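Local coordinates for protein D-galactonate dehydratase family member RspA (Pantoea ananatis, PDB 3T6C) that dehydrates D-gluconate to 2-dehydro-3-deoxy-D-gluconate with low activity in vitro, using one magnesium ion per subunit, at residues 349-362 / 377-391. Numbering follows the deposited sequence.
Sequences SPGDISPIGVCANM and TPMNDALREVFPGCP. With GCO (D-gluconic acid), chain D.
P355 lays its ring across one face of F387, with CD 3.6 Å from the ring centroid and only 13° off the normal, a CH-pi contact; I356 CD1 comes to the ring edge, 3.8 Å from F387 CE2, and L383 O lies at the edge in plane. F387 CG stands anti to its own carbonyl carbon (chi1 -64°), which swings the ring against the helix start. The other flat group, the R384 guanidinium, has carbonyls at its edge: NH1 and NH2 both grip P391 O, and NE donates to M379 O at 3.2 Å. Arginine, long and with several N-H groups, can link M379 and P391, which probably helps hold P391 CG against M362 SD (3.6 Å) and CD against C359 SG (3.7 Å). Proline suits the first turn of helix 355-367, where no backbone N-H is needed, and S354 before it caps that turn through a weak bond from G357 N. L383 CD2 and C390 SG close round the same proline. V358 CG1 and M379 CE meet tip to tip, the flexible thioether fitting the branched valine. Toward the active site the joint turns polar: a water donates to S349 O and accepts from T377 N. Beyond it D352 receives gluconate O5 on OD1 (2.7 Å) and O6 on OD2 (2.8 Å), a carboxylate suited to two hydroxyls, while P350 CG packs against O5. Both segments belong to the enolase-superfamily barrel domain: helix 355-367 follows strand 344-345, helix 381-386 follows strand 374-375, and strand 44-51 of the N-terminal domain touches S354, I356 and F387 through V46.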
ATOM      1  N   SER A 349      -9.795  -0.264  34.931  1.00  9.49           N
ATOM      2  CA  SER A 349     -10.030   0.069  36.342  1.00  9.66           C
ATOM      3  C   SER A 349     -10.751  -1.024  37.146  1.00 13.52           C
ATOM      4  O   SER A 349     -11.913  -0.828  37.501  1.00 19.98           O
ATOM      5  CB  SER A 349     -10.843   1.360  36.364  1.00 16.47           C
ATOM      6  OG  SER A 349     -10.698   1.974  37.639  1.00 15.14           O
ATOM      7  N   PRO A 350     -10.116  -2.146  37.389  1.00 14.43           N
ATOM      8  CA  PRO A 350     -10.510  -3.315  38.168  1.00 21.00           C
ATOM      9  C   PRO A 350     -10.046  -3.076  39.626  1.00 18.18           C
ATOM     10  O   PRO A 350     -10.152  -1.976  40.159  1.00 21.32           O
ATOM     11  CB  PRO A 350      -9.818  -4.461  37.445  1.00 25.85           C
ATOM     12  CG  PRO A 350      -8.563  -3.908  37.109  1.00 26.11           C
ATOM     13  CD  PRO A 350      -8.771  -2.381  36.853  1.00 16.16           C
ATOM     14  N   GLY A 351      -9.814  -4.145  40.335  1.00 14.19           N
ATOM     15  CA  GLY A 351      -9.323  -4.005  41.696  1.00 14.14           C
ATOM     16  C   GLY A 351      -7.880  -3.550  41.815  1.00 14.09           C
ATOM     17  O   GLY A 351      -7.564  -2.971  42.867  1.00 11.54           O
ATOM     18  N   ASP A 352      -7.015  -3.791  40.806  1.00 12.96           N
ATOM     19  CA  ASP A 352      -5.640  -3.397  41.094  1.00 13.10           C
ATOM     20  C   ASP A 352      -5.400  -2.054  40.436  1.00 12.68           C
ATOM     21  O   ASP A 352      -4.601  -1.875  39.498  1.00 13.29           O
ATOM     22  CB  ASP A 352      -4.679  -4.445  40.463  1.00 12.75           C
ATOM     23  CG  ASP A 352      -5.014  -4.852  39.024  1.00 19.09           C
ATOM     24  OD1 ASP A 352      -6.182  -5.107  38.648  1.00 15.94           O
ATOM     25  OD2 ASP A 352      -4.062  -4.946  38.214  1.00 15.30           O
ATOM     26  N   ILE A 353      -5.850  -1.066  41.191  1.00 10.63           N
ATOM     27  CA  ILE A 353      -5.662   0.336  40.933  1.00 10.12           C
ATOM     28  C   ILE A 353      -6.006   0.993  42.262  1.00 10.44           C
ATOM     29  O   ILE A 353      -6.982   0.583  42.877  1.00 12.72           O
ATOM     30  CB  ILE A 353      -6.545   0.794  39.779  1.00  8.07           C
ATOM     31  CG1 ILE A 353      -6.312   2.289  39.500  1.00  8.97           C
ATOM     32  CG2 ILE A 353      -8.058   0.533  39.998  1.00 10.41           C
ATOM     33  CD1 ILE A 353      -7.017   2.783  38.191  1.00  8.84           C
ATOM     34  N   SER A 354      -5.302   2.052  42.685  1.00  8.99           N
ATOM     35  CA  SER A 354      -5.681   2.668  43.968  1.00 10.76           C
ATOM     36  C   SER A 354      -6.827   3.635  43.738  1.00 11.79           C
ATOM     37  O   SER A 354      -7.084   4.020  42.606  1.00  9.80           O
ATOM     38  CB  SER A 354      -4.501   3.417  44.601  1.00 12.66           C
ATOM     39  OG  SER A 354      -4.265   4.587  43.875  1.00 10.83           O
ATOM     40  N   PRO A 355      -7.524   4.069  44.820  1.00  9.30           N
ATOM     41  CA  PRO A 355      -8.550   5.074  44.589  1.00  9.27           C
ATOM     42  C   PRO A 355      -8.011   6.378  43.956  1.00 12.52           C
ATOM     43  O   PRO A 355      -8.793   7.087  43.328  1.00 10.47           O
ATOM     44  CB  PRO A 355      -9.043   5.373  46.000  1.00  8.09           C
ATOM     45  CG  PRO A 355      -8.979   4.002  46.664  1.00 10.94           C
ATOM     46  CD  PRO A 355      -7.626   3.463  46.162  1.00 10.29           C
ATOM     47  N   ILE A 356      -6.729   6.687  44.144  1.00 10.45           N
ATOM     48  CA  ILE A 356      -6.072   7.804  43.451  1.00  9.97           C
ATOM     49  C   ILE A 356      -6.132   7.616  41.930  1.00 11.27           C
ATOM     50  O   ILE A 356      -6.522   8.561  41.206  1.00 10.28           O
ATOM     51  CB  ILE A 356      -4.633   7.946  43.923  1.00  8.86           C
ATOM     52  CG1 ILE A 356      -4.595   8.161  45.418  1.00 11.16           C
ATOM     53  CG2 ILE A 356      -3.933   9.128  43.194  1.00 14.12           C
ATOM     54  CD1 ILE A 356      -3.215   7.833  46.032  1.00 14.11           C
ATOM     55  N   GLY A 357      -5.805   6.396  41.464  1.00  9.81           N
ATOM     56  CA  GLY A 357      -5.868   6.032  40.044  1.00  7.99           C
ATOM     57  C   GLY A 357      -7.306   6.054  39.527  1.00  9.89           C
ATOM     58  O   GLY A 357      -7.560   6.517  38.413  1.00 10.02           O
ATOM     59  N   VAL A 358      -8.242   5.605  40.363  1.00  9.43           N
ATOM     60  CA  VAL A 358      -9.662   5.672  39.984  1.00 10.69           C
ATOM     61  C   VAL A 358     -10.079   7.112  39.757  1.00 10.92           C
ATOM     62  O   VAL A 358     -10.752   7.432  38.760  1.00 10.49           O
ATOM     63  CB  VAL A 358     -10.538   5.045  41.072  1.00 11.41           C
ATOM     64  CG1 VAL A 358     -12.033   5.291  40.781  1.00 11.56           C
ATOM     65  CG2 VAL A 358     -10.238   3.567  41.112  1.00 10.42           C
ATOM     66  N   CYS A 359      -9.673   8.011  40.657  1.00 12.33           N
ATOM     67  CA  CYS A 359      -9.981   9.444  40.478  1.00 11.23           C
ATOM     68  C   CYS A 359      -9.307  10.026  39.241  1.00 10.26           C
ATOM     69  O   CYS A 359      -9.938  10.759  38.486  1.00 10.60           O
ATOM     70  CB  CYS A 359      -9.573  10.254  41.721  1.00  8.82           C
ATOM     71  SG  CYS A 359     -10.638   9.947  43.150  1.00 13.15           S
ATOM     72  N   ALA A 360      -8.044   9.664  38.972  1.00  9.68           N
ATOM     73  CA  ALA A 360      -7.392  10.142  37.761  1.00  9.40           C
ATOM     74  C   ALA A 360      -8.140   9.690  36.509  1.00  9.44           C
ATOM     75  O   ALA A 360      -8.401  10.510  35.631  1.00  8.97           O
ATOM     76  CB  ALA A 360      -5.996   9.569  37.715  1.00 10.09           C
ATOM     77  N   ASN A 361      -8.529   8.402  36.462  1.00  9.06           N
ATOM     78  CA  ASN A 361      -9.328   7.921  35.315  1.00  9.74           C
ATOM     79  C   ASN A 361     -10.548   8.808  35.137  1.00 10.35           C
ATOM     80  O   ASN A 361     -10.902   9.205  34.017  1.00  9.28           O
ATOM     81  CB  ASN A 361      -9.866   6.511  35.515  1.00  9.20           C
ATOM     82  CG  ASN A 361      -8.815   5.448  35.452  1.00  8.42           C
ATOM     83  OD1 ASN A 361      -7.723   5.628  34.902  1.00 10.38           O
ATOM     84  ND2 ASN A 361      -9.193   4.248  35.941  1.00  9.52           N
ATOM     85  N   MET A 362     -11.227   9.100  36.251  1.00  9.26           N
ATOM     86  CA  MET A 362     -12.507   9.784  36.162  1.00  7.41           C
ATOM     87  C   MET A 362     -12.351  11.280  35.817  1.00  5.92           C
ATOM     88  O   MET A 362     -13.249  11.847  35.192  1.00  9.03           O
ATOM     89  CB  MET A 362     -13.306   9.590  37.460  1.00 10.54           C
ATOM     90  CG  MET A 362     -13.853   8.165  37.482  1.00 10.94           C
ATOM     91  SD  MET A 362     -14.844   7.888  38.921  1.00 13.59           S
ATOM     92  CE  MET A 362     -15.278   6.142  38.661  1.00 12.17           C
ATOM     93  N   THR A 377     -15.096  -1.468  39.737  1.00 14.52           N
ATOM     94  CA  THR A 377     -15.363  -2.541  40.706  1.00 16.13           C
ATOM     95  C   THR A 377     -15.509  -1.887  42.058  1.00 15.13           C
ATOM     96  O   THR A 377     -14.801  -0.928  42.408  1.00 17.16           O
ATOM     97  CB  THR A 377     -14.260  -3.633  40.742  1.00 26.56           C
ATOM     98  OG1 THR A 377     -13.021  -3.006  40.982  1.00 25.51           O
ATOM     99  CG2 THR A 377     -14.145  -4.382  39.444  1.00 25.45           C
ATOM    100  N   PRO A 378     -16.477  -2.357  42.831  1.00 18.05           N
ATOM    101  CA  PRO A 378     -16.810  -1.618  44.046  1.00 17.88           C
ATOM    102  C   PRO A 378     -15.620  -1.480  45.016  1.00 19.04           C
ATOM    103  O   PRO A 378     -14.739  -2.345  45.077  1.00 22.70           O
ATOM    104  CB  PRO A 378     -17.963  -2.424  44.668  1.00 25.11           C
ATOM    105  CG  PRO A 378     -18.207  -3.598  43.775  1.00 26.30           C
ATOM    106  CD  PRO A 378     -17.421  -3.436  42.501  1.00 23.18           C
ATOM    107  N   MET A 379     -15.592  -0.330  45.699  1.00 18.42           N
ATOM    108  CA  MET A 379     -14.530   0.031  46.632  1.00 18.44           C
ATOM    109  C   MET A 379     -15.121  -0.200  47.991  1.00 21.49           C
ATOM    110  O   MET A 379     -16.128   0.451  48.345  1.00 22.74           O
ATOM    111  CB  MET A 379     -14.197   1.531  46.464  1.00 22.21           C
ATOM    112  CG  MET A 379     -12.957   1.815  45.615  1.00 26.39           C
ATOM    113  SD  MET A 379     -12.798   3.499  44.948  1.00 37.28           S
ATOM    114  CE  MET A 379     -14.180   3.585  43.858  1.00 27.94           C
ATOM    115  N   ASN A 380     -14.515  -1.091  48.762  1.00 15.46           N
ATOM    116  CA  ASN A 380     -15.065  -1.397  50.087  1.00 15.99           C
ATOM    117  C   ASN A 380     -14.902  -0.307  51.131  1.00 16.88           C
ATOM    118  O   ASN A 380     -14.292   0.744  50.902  1.00 15.37           O
ATOM    119  CB  ASN A 380     -14.501  -2.735  50.636  1.00 14.36           C
ATOM    120  CG  ASN A 380     -12.984  -2.699  50.993  1.00 15.83           C
ATOM    121  OD1 ASN A 380     -12.328  -1.693  50.819  1.00 18.07           O
ATOM    122  ND2 ASN A 380     -12.447  -3.815  51.505  1.00 20.90           N
ATOM    123  N   ASP A 381     -15.473  -0.535  52.307  1.00 17.30           N
ATOM    124  CA  ASP A 381     -15.384   0.503  53.309  1.00 16.04           C
ATOM    125  C   ASP A 381     -13.964   0.801  53.737  1.00 15.01           C
ATOM    126  O   ASP A 381     -13.610   1.949  53.942  1.00 16.22           O
ATOM    127  CB  ASP A 381     -16.313   0.213  54.480  1.00 24.80           C
ATOM    128  CG  ASP A 381     -17.740   0.676  54.183  1.00 45.40           C
ATOM    129  OD1 ASP A 381     -18.534  -0.125  53.615  1.00 50.49           O
ATOM    130  OD2 ASP A 381     -18.044   1.863  54.471  1.00 51.71           O
ATOM    131  N   ALA A 382     -13.140  -0.217  53.820  1.00 12.10           N
ATOM    132  CA  ALA A 382     -11.736   0.010  54.200  1.00 13.16           C
ATOM    133  C   ALA A 382     -11.007   0.918  53.183  1.00 12.71           C
ATOM    134  O   ALA A 382     -10.261   1.837  53.595  1.00 13.73           O
ATOM    135  CB  ALA A 382     -11.011  -1.318  54.360  1.00 15.86           C
ATOM    136  N   LEU A 383     -11.222   0.695  51.889  1.00 11.49           N
ATOM    137  CA  LEU A 383     -10.659   1.570  50.870  1.00 11.19           C
ATOM    138  C   LEU A 383     -11.154   2.999  51.011  1.00 12.70           C
ATOM    139  O   LEU A 383     -10.374   3.957  50.939  1.00 12.61           O
ATOM    140  CB  LEU A 383     -11.072   1.064  49.479  1.00 13.29           C
ATOM    141  CG  LEU A 383     -10.163  -0.027  48.916  1.00 16.39           C
ATOM    142  CD1 LEU A 383     -10.826  -0.685  47.692  1.00 16.72           C
ATOM    143  CD2 LEU A 383      -8.786   0.603  48.551  1.00 13.24           C
ATOM    144  N   ARG A 384     -12.456   3.135  51.262  1.00 13.71           N
ATOM    145  CA  ARG A 384     -13.049   4.460  51.404  1.00 11.53           C
ATOM    146  C   ARG A 384     -12.556   5.232  52.636  1.00 14.65           C
ATOM    147  O   ARG A 384     -12.484   6.456  52.611  1.00 14.39           O
ATOM    148  CB  ARG A 384     -14.574   4.357  51.363  1.00 12.10           C
ATOM    149  CG  ARG A 384     -15.099   3.963  49.977  1.00 14.69           C
ATOM    150  CD  ARG A 384     -16.616   3.836  49.904  1.00 17.88           C
ATOM    151  NE  ARG A 384     -16.935   3.583  48.485  1.00 23.51           N
ATOM    152  CZ  ARG A 384     -17.141   4.551  47.571  1.00 22.89           C
ATOM    153  NH1 ARG A 384     -17.130   5.835  47.933  1.00 21.13           N
ATOM    154  NH2 ARG A 384     -17.375   4.244  46.301  1.00 28.87           N
ATOM    155  N   GLU A 385     -12.263   4.500  53.707  0.50 12.96           N
ATOM    156  CA  GLU A 385     -11.684   5.050  54.915  0.50 12.01           C
ATOM    157  C   GLU A 385     -10.226   5.458  54.720  0.50 13.29           C
ATOM    158  O   GLU A 385      -9.821   6.549  55.124  0.50 13.40           O
ATOM    159  CB  GLU A 385     -11.738   3.969  55.996  0.50 10.57           C
ATOM    160  CG  GLU A 385     -11.284   4.425  57.367  0.50 15.73           C
ATOM    161  CD  GLU A 385     -12.123   3.801  58.478  0.50 24.56           C
ATOM    162  OE1 GLU A 385     -12.288   4.458  59.490  0.50 17.30           O
ATOM    163  OE2 GLU A 385     -12.626   2.667  58.338  0.50 31.57           O
ATOM    164  N   VAL A 386      -9.438   4.563  54.125  1.00 12.11           N
ATOM    165  CA  VAL A 386      -7.995   4.830  53.903  1.00 11.13           C
ATOM    166  C   VAL A 386      -7.769   5.939  52.876  1.00 10.79           C
ATOM    167  O   VAL A 386      -6.821   6.700  52.984  1.00 12.17           O
ATOM    168  CB  VAL A 386      -7.244   3.561  53.481  1.00  9.76           C
ATOM    169  CG1 VAL A 386      -5.805   3.874  53.075  1.00 12.58           C
ATOM    170  CG2 VAL A 386      -7.213   2.564  54.701  1.00 12.23           C
ATOM    171  N   PHE A 387      -8.689   6.054  51.926  1.00  9.85           N
ATOM    172  CA  PHE A 387      -8.609   7.093  50.895  1.00  9.56           C
ATOM    173  C   PHE A 387      -9.826   7.998  50.902  1.00 12.90           C
ATOM    174  O   PHE A 387     -10.708   7.840  50.081  1.00 12.97           O
ATOM    175  CB  PHE A 387      -8.459   6.441  49.501  1.00 10.86           C
ATOM    176  CG  PHE A 387      -7.189   5.648  49.315  1.00 11.48           C
ATOM    177  CD1 PHE A 387      -7.147   4.273  49.653  1.00 11.61           C
ATOM    178  CD2 PHE A 387      -6.068   6.239  48.768  1.00 10.83           C
ATOM    179  CE1 PHE A 387      -5.958   3.524  49.458  1.00 11.49           C
ATOM    180  CE2 PHE A 387      -4.911   5.530  48.559  1.00  9.34           C
ATOM    181  CZ  PHE A 387      -4.849   4.156  48.907  1.00  9.60           C
ATOM    182  N   PRO A 388      -9.882   8.979  51.812  1.00 11.52           N
ATOM    183  CA  PRO A 388     -11.051   9.883  51.813  1.00 10.17           C
ATOM    184  C   PRO A 388     -11.193  10.622  50.489  1.00 11.94           C
ATOM    185  O   PRO A 388     -10.192  11.089  49.915  1.00 12.62           O
ATOM    186  CB  PRO A 388     -10.726  10.880  52.941  1.00 12.17           C
ATOM    187  CG  PRO A 388      -9.791  10.100  53.838  1.00 15.86           C
ATOM    188  CD  PRO A 388      -8.959   9.245  52.921  1.00 13.40           C
ATOM    189  N   GLY A 389     -12.432  10.725  49.996  1.00 12.05           N
ATOM    190  CA  GLY A 389     -12.658  11.357  48.690  1.00 13.16           C
ATOM    191  C   GLY A 389     -13.050  10.427  47.560  1.00 12.62           C
ATOM    192  O   GLY A 389     -13.181  10.870  46.430  1.00 14.41           O
ATOM    193  N   CYS A 390     -13.227   9.130  47.817  1.00 12.08           N
ATOM    194  CA  CYS A 390     -13.564   8.233  46.718  1.00 12.66           C
ATOM    195  C   CYS A 390     -14.869   8.712  46.050  1.00 14.02           C
ATOM    196  O   CYS A 390     -15.743   9.269  46.749  1.00 14.14           O
ATOM    197  CB  CYS A 390     -13.807   6.834  47.262  1.00 11.93           C
ATOM    198  SG  CYS A 390     -12.260   6.000  47.754  1.00 14.07           S
ATOM    199  N   PRO A 391     -14.974   8.543  44.721  0.51 13.64           N
ATOM    200  CA  PRO A 391     -16.229   8.901  44.033  0.51 14.31           C
ATOM    201  C   PRO A 391     -17.479   8.216  44.615  0.51 14.75           C
ATOM    202  O   PRO A 391     -17.381   7.137  45.196  0.51 15.08           O
ATOM    203  CB  PRO A 391     -15.980   8.432  42.597  0.51 15.22           C
ATOM    204  CG  PRO A 391     -14.507   8.599  42.406  0.51 12.88           C
ATOM    205  CD  PRO A 391     -13.865   8.331  43.760  0.51 11.97           C
TER
HETATM  206  C1  GCO D 601      -9.954  -6.193  33.242  1.00 12.63           C
HETATM  207  C2  GCO D 601      -8.654  -6.904  33.284  1.00 13.43           C
HETATM  208  C3  GCO D 601      -8.240  -7.395  34.658  1.00 15.71           C
HETATM  209  C4  GCO D 601      -6.796  -7.851  34.652  1.00 14.54           C
HETATM  210  C5  GCO D 601      -6.140  -7.494  35.964  1.00 14.27           C
HETATM  211  C6  GCO D 601      -4.677  -7.894  36.039  1.00 12.15           C
HETATM  212  O1A GCO D 601     -10.433  -5.606  34.256  1.00 11.72           O
HETATM  213  O1B GCO D 601     -10.520  -6.050  32.109  1.00  9.42           O
HETATM  214  O2  GCO D 601      -8.595  -7.812  32.215  1.00 10.18           O
HETATM  215  O3  GCO D 601      -9.112  -8.415  34.981  1.00 15.67           O
HETATM  216  O4  GCO D 601      -6.786  -9.253  34.457  1.00 15.51           O
HETATM  217  O5  GCO D 601      -6.247  -6.131  36.147  1.00 13.43           O
HETATM  218  O6  GCO D 601      -4.033  -7.536  37.245  1.00 12.99           O
HETATM  219  O   HOH W   1     -12.808   0.453  40.099  1.00 26.36           O